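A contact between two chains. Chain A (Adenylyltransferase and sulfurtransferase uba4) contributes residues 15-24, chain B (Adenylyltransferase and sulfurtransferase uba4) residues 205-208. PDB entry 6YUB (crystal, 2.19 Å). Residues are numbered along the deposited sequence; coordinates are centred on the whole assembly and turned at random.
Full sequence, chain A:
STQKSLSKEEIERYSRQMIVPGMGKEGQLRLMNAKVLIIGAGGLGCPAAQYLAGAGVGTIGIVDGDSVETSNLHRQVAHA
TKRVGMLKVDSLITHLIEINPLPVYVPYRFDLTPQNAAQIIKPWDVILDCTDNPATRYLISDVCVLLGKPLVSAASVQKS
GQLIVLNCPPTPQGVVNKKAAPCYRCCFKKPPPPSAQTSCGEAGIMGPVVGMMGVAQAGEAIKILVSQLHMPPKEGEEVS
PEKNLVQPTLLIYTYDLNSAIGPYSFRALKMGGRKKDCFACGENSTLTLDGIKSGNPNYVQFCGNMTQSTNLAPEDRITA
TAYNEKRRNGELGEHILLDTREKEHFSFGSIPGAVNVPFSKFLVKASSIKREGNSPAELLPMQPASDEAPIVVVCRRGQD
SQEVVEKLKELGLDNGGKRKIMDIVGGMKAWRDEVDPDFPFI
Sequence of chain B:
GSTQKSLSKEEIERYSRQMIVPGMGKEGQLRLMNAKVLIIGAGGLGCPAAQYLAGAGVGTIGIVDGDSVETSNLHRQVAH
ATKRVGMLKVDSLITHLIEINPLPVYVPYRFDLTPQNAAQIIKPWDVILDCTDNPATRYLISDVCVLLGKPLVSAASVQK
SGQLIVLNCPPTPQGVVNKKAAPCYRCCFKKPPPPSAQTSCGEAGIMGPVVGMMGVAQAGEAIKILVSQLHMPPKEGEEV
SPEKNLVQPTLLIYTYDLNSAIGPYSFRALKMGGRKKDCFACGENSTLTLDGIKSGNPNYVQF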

ATOM      1  N   SER A  15     -19.211 -11.746  -5.820  1.00 50.03           N
ATOM      2  CA  SER A  15     -19.294 -12.737  -4.750  1.00 53.47           C
ATOM      3  C   SER A  15     -18.005 -12.799  -3.939  1.00 56.82           C
ATOM      4  O   SER A  15     -18.031 -12.733  -2.705  1.00 59.28           O
ATOM      5  N   ARG A  16     -16.863 -12.934  -4.614  1.00 55.60           N
ATOM      6  CA  ARG A  16     -15.594 -13.125  -3.919  1.00 61.54           C
ATOM      7  C   ARG A  16     -15.095 -11.859  -3.240  1.00 57.56           C
ATOM      8  O   ARG A  16     -14.145 -11.934  -2.453  1.00 57.91           O
ATOM      9  N   GLN A  17     -15.710 -10.713  -3.514  1.00 61.97           N
ATOM     10  CA  GLN A  17     -15.390  -9.474  -2.815  1.00 57.30           C
ATOM     11  C   GLN A  17     -16.298  -9.239  -1.618  1.00 53.01           C
ATOM     12  O   GLN A  17     -15.875  -8.610  -0.642  1.00 51.17           O
ATOM     13  N   MET A  18     -17.532  -9.742  -1.659  1.00 51.29           N
ATOM     14  CA  MET A  18     -18.473  -9.526  -0.573  1.00 48.19           C
ATOM     15  C   MET A  18     -18.167 -10.378   0.650  1.00 49.77           C
ATOM     16  O   MET A  18     -18.561 -10.004   1.760  1.00 48.78           O
ATOM     17  N   ILE A  19     -17.466 -11.501   0.484  1.00 44.64           N
ATOM     18  CA  ILE A  19     -17.127 -12.328   1.634  1.00 50.16           C
ATOM     19  C   ILE A  19     -16.006 -11.729   2.471  1.00 47.76           C
ATOM     20  O   ILE A  19     -15.730 -12.230   3.566  1.00 52.30           O
ATOM     21  N   VAL A  20     -15.352 -10.677   1.990  1.00 49.41           N
ATOM     22  CA  VAL A  20     -14.336 -10.003   2.809  1.00 48.90           C
ATOM     23  C   VAL A  20     -14.993  -9.473   4.077  1.00 52.87           C
ATOM     24  O   VAL A  20     -16.026  -8.779   3.994  1.00 49.10           O
ATOM     25  N   PRO A  21     -14.458  -9.764   5.266  1.00 44.63           N
ATOM     26  CA  PRO A  21     -15.094  -9.264   6.494  1.00 42.47           C
ATOM     27  C   PRO A  21     -15.251  -7.752   6.458  1.00 45.41           C
ATOM     28  O   PRO A  21     -14.303  -7.017   6.176  1.00 42.34           O
ATOM     29  N   GLY A  22     -16.466  -7.292   6.752  1.00 55.26           N
ATOM     30  CA  GLY A  22     -16.784  -5.882   6.711  1.00 53.81           C
ATOM     31  C   GLY A  22     -17.361  -5.389   5.404  1.00 51.41           C
ATOM     32  O   GLY A  22     -17.709  -4.205   5.308  1.00 53.41           O
ATOM     33  N   MET A  23     -17.487  -6.258   4.409  1.00 46.26           N
ATOM     34  CA  MET A  23     -18.037  -5.868   3.090  1.00 45.13           C
ATOM     35  C   MET A  23     -19.472  -6.351   2.925  1.00 42.85           C
ATOM     36  O   MET A  23     -20.366  -5.580   3.190  1.00 40.34           O
ATOM     37  N   GLY A  24     -19.672  -7.607   2.570  1.00 47.11           N
ATOM     38  CA  GLY A  24     -20.998  -8.173   2.464  1.00 49.73           C
ATOM     39  C   GLY A  24     -21.872  -7.449   1.448  1.00 52.03           C
ATOM     40  O   GLY A  24     -21.424  -6.634   0.644  1.00 50.45           O
TER
ATOM     41  N   GLY B 205     -11.415 -14.618   0.071  1.00 65.53           N
ATOM     42  CA  GLY B 205     -11.872 -13.239   0.059  1.00 65.91           C
ATOM     43  C   GLY B 205     -10.728 -12.252   0.184  1.00 62.77           C
ATOM     44  O   GLY B 205     -10.067 -12.185   1.215  1.00 66.75           O
ATOM     45  N   ILE B 206     -10.497 -11.477  -0.871  1.00 62.10           N
ATOM     46  CA  ILE B 206      -9.386 -10.535  -0.920  1.00 61.10           C
ATOM     47  C   ILE B 206      -9.860  -9.247  -1.577  1.00 57.33           C
ATOM     48  O   ILE B 206     -10.663  -9.274  -2.517  1.00 57.60           O
ATOM     49  N   MET B 207      -9.355  -8.120  -1.084  1.00 49.06           N
ATOM     50  CA  MET B 207      -9.635  -6.823  -1.683  1.00 46.05           C
ATOM     51  C   MET B 207      -8.628  -6.536  -2.789  1.00 42.95           C
ATOM     52  O   MET B 207      -7.448  -6.882  -2.677  1.00 41.04           O
ATOM     53  N   GLY B 208      -9.105  -5.901  -3.857  1.00 34.97           N
ATOM     54  CA  GLY B 208      -8.281  -5.587  -4.998  1.00 33.62           C
ATOM     55  C   GLY B 208      -7.080  -4.729  -4.659  1.00 37.24           C
ATOM     56  O   GLY B 208      -5.940  -5.060  -4.996  1.00 36.74           O
TER

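What does Met B207, the most covered residue, do in this contact? Its CA-to-CB bond points sideways, but the side chain, with chi1, chi2 and chi3 all m, curls so that its end comes nearer to chain A. There SD of Met B207 lies 3.9 Å from CG2 of Val A20, and CE of Met B207 lies 3.8 Å from CE of Met A23. Met A23 points toward chain B with a t, p, p side chain, so the two thioether chains meet methyl to methyl.

Why can Gly B205 come so close to chain A? It has no side chain, and its backbone lies against chain A: CA of Gly B205 is 3.6 Å from O of Arg A16 and 3.7 Å from CG1 of Ile A19. A beta carbon on Gly B205 would point toward chain A and fall 2.9 Å from CG1 of Ile A19, a clash. Ile A19, with chi1 p and chi2 t, starts sideways, yet its end comes nearer to this glycine.

How does Val A20 bridge Gly B205 and Met B207? It points toward chain B in the t rotamer and is buried. CG2 of Val A20 touches C of Gly B205 and N of Ile B206, both at 3.6 Å, as well as the Met B207 sulfur. The CA-to-CB bond of Ile B206 points away, so it offers backbone to the valine. A type II turn from Val A20 to Met A23, closed by Met A23 N to Val A20 O at 2.9 Å, joins the two apolar residues that meet Met B207.

Is there any polar link? No direct hydrogen bond crosses the contact, but a water bridges it. The water oxygen donates to OE1 of Gln A17 at 2.8 Å and accepts from N of Gly B208 at 3.0 Å. The extended t, t chain of Gln A17 carries the carbonyl oxygen to this water, while its NE2 is satisfied elsewhere in the structure.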

ATOM      1  CB  SER A  15     -19.625 -14.111  -5.339  1.00 54.70           C
ATOM      2  OG  SER A  15     -18.918 -14.330  -6.551  1.00 56.24           O
ATOM      3  CB  ARG A  16     -14.550 -13.649  -4.905  1.00 70.61           C
ATOM      4  CG  ARG A  16     -15.023 -14.893  -5.638  1.00 80.77           C
ATOM      5  CD  ARG A  16     -13.964 -15.485  -6.544  1.00 88.18           C
ATOM      6  NE  ARG A  16     -14.485 -16.655  -7.248  1.00 94.78           N
ATOM      7  CZ  ARG A  16     -13.734 -17.605  -7.794  1.00 99.88           C
ATOM      8  NH1 ARG A  16     -12.411 -17.538  -7.718  1.00101.31           N
ATOM      9  NH2 ARG A  16     -14.308 -18.628  -8.410  1.00103.45           N
ATOM     10  CB  GLN A  17     -15.482  -8.296  -3.790  1.00 51.40           C
ATOM     11  CG  GLN A  17     -15.846  -6.964  -3.164  1.00 47.13           C
ATOM     12  CD  GLN A  17     -15.684  -5.805  -4.139  1.00 46.63           C
ATOM     13  OE1 GLN A  17     -14.595  -5.573  -4.663  1.00 47.96           O
ATOM     14  NE2 GLN A  17     -16.765  -5.077  -4.383  1.00 42.35           N
ATOM     15  CB  MET A  18     -19.900  -9.805  -1.054  1.00 48.26           C
ATOM     16  CG  MET A  18     -20.416  -8.805  -2.081  1.00 48.47           C
ATOM     17  SD  MET A  18     -22.106  -9.141  -2.621  1.00 51.96           S
ATOM     18  CE  MET A  18     -21.906 -10.703  -3.468  1.00 50.36           C
ATOM     19  CB  ILE A  19     -16.728 -13.759   1.211  1.00 48.89           C
ATOM     20  CG1 ILE A  19     -15.555 -13.734   0.235  1.00 45.45           C
ATOM     21  CG2 ILE A  19     -17.925 -14.482   0.608  1.00 49.76           C
ATOM     22  CD1 ILE A  19     -15.229 -15.090  -0.357  1.00 50.34           C
ATOM     23  CB  VAL A  20     -13.678  -8.861   2.014  1.00 48.53           C
ATOM     24  CG1 VAL A  20     -12.781  -8.033   2.920  1.00 48.82           C
ATOM     25  CG2 VAL A  20     -12.889  -9.411   0.836  1.00 45.81           C
ATOM     26  CB  PRO A  21     -14.129  -9.709   7.602  1.00 46.24           C
ATOM     27  CG  PRO A  21     -13.391 -10.871   7.025  1.00 46.48           C
ATOM     28  CD  PRO A  21     -13.263 -10.584   5.552  1.00 43.83           C
ATOM     29  CB  MET A  23     -17.208  -6.413   1.924  1.00 43.16           C
ATOM     30  CG  MET A  23     -17.714  -6.009   0.542  1.00 44.48           C
ATOM     31  SD  MET A  23     -17.600  -4.252   0.124  1.00 47.50           S
ATOM     32  CE  MET A  23     -15.831  -4.041   0.140  1.00 42.31           C
TER
ATOM     33  CB  ILE B 206      -8.181 -11.126  -1.682  1.00 61.54           C
ATOM     34  CG1 ILE B 206      -6.955 -10.217  -1.555  1.00 60.11           C
ATOM     35  CG2 ILE B 206      -8.533 -11.326  -3.148  1.00 62.78           C
ATOM     36  CD1 ILE B 206      -6.368 -10.172  -0.157  1.00 62.72           C
ATOM     37  CB  MET B 207      -9.584  -5.717  -0.630  1.00 48.39           C
ATOM     38  CG  MET B 207     -10.682  -5.801   0.417  1.00 51.10           C
ATOM     39  SD  MET B 207     -12.342  -5.695  -0.283  1.00 57.37           S
ATOM     40  CE  MET B 207     -12.275  -4.105  -1.105  1.00 51.75           C
TER
HETATM   41  O   HOH W   1     -11.848  -4.932  -4.627  1.00 39.88           O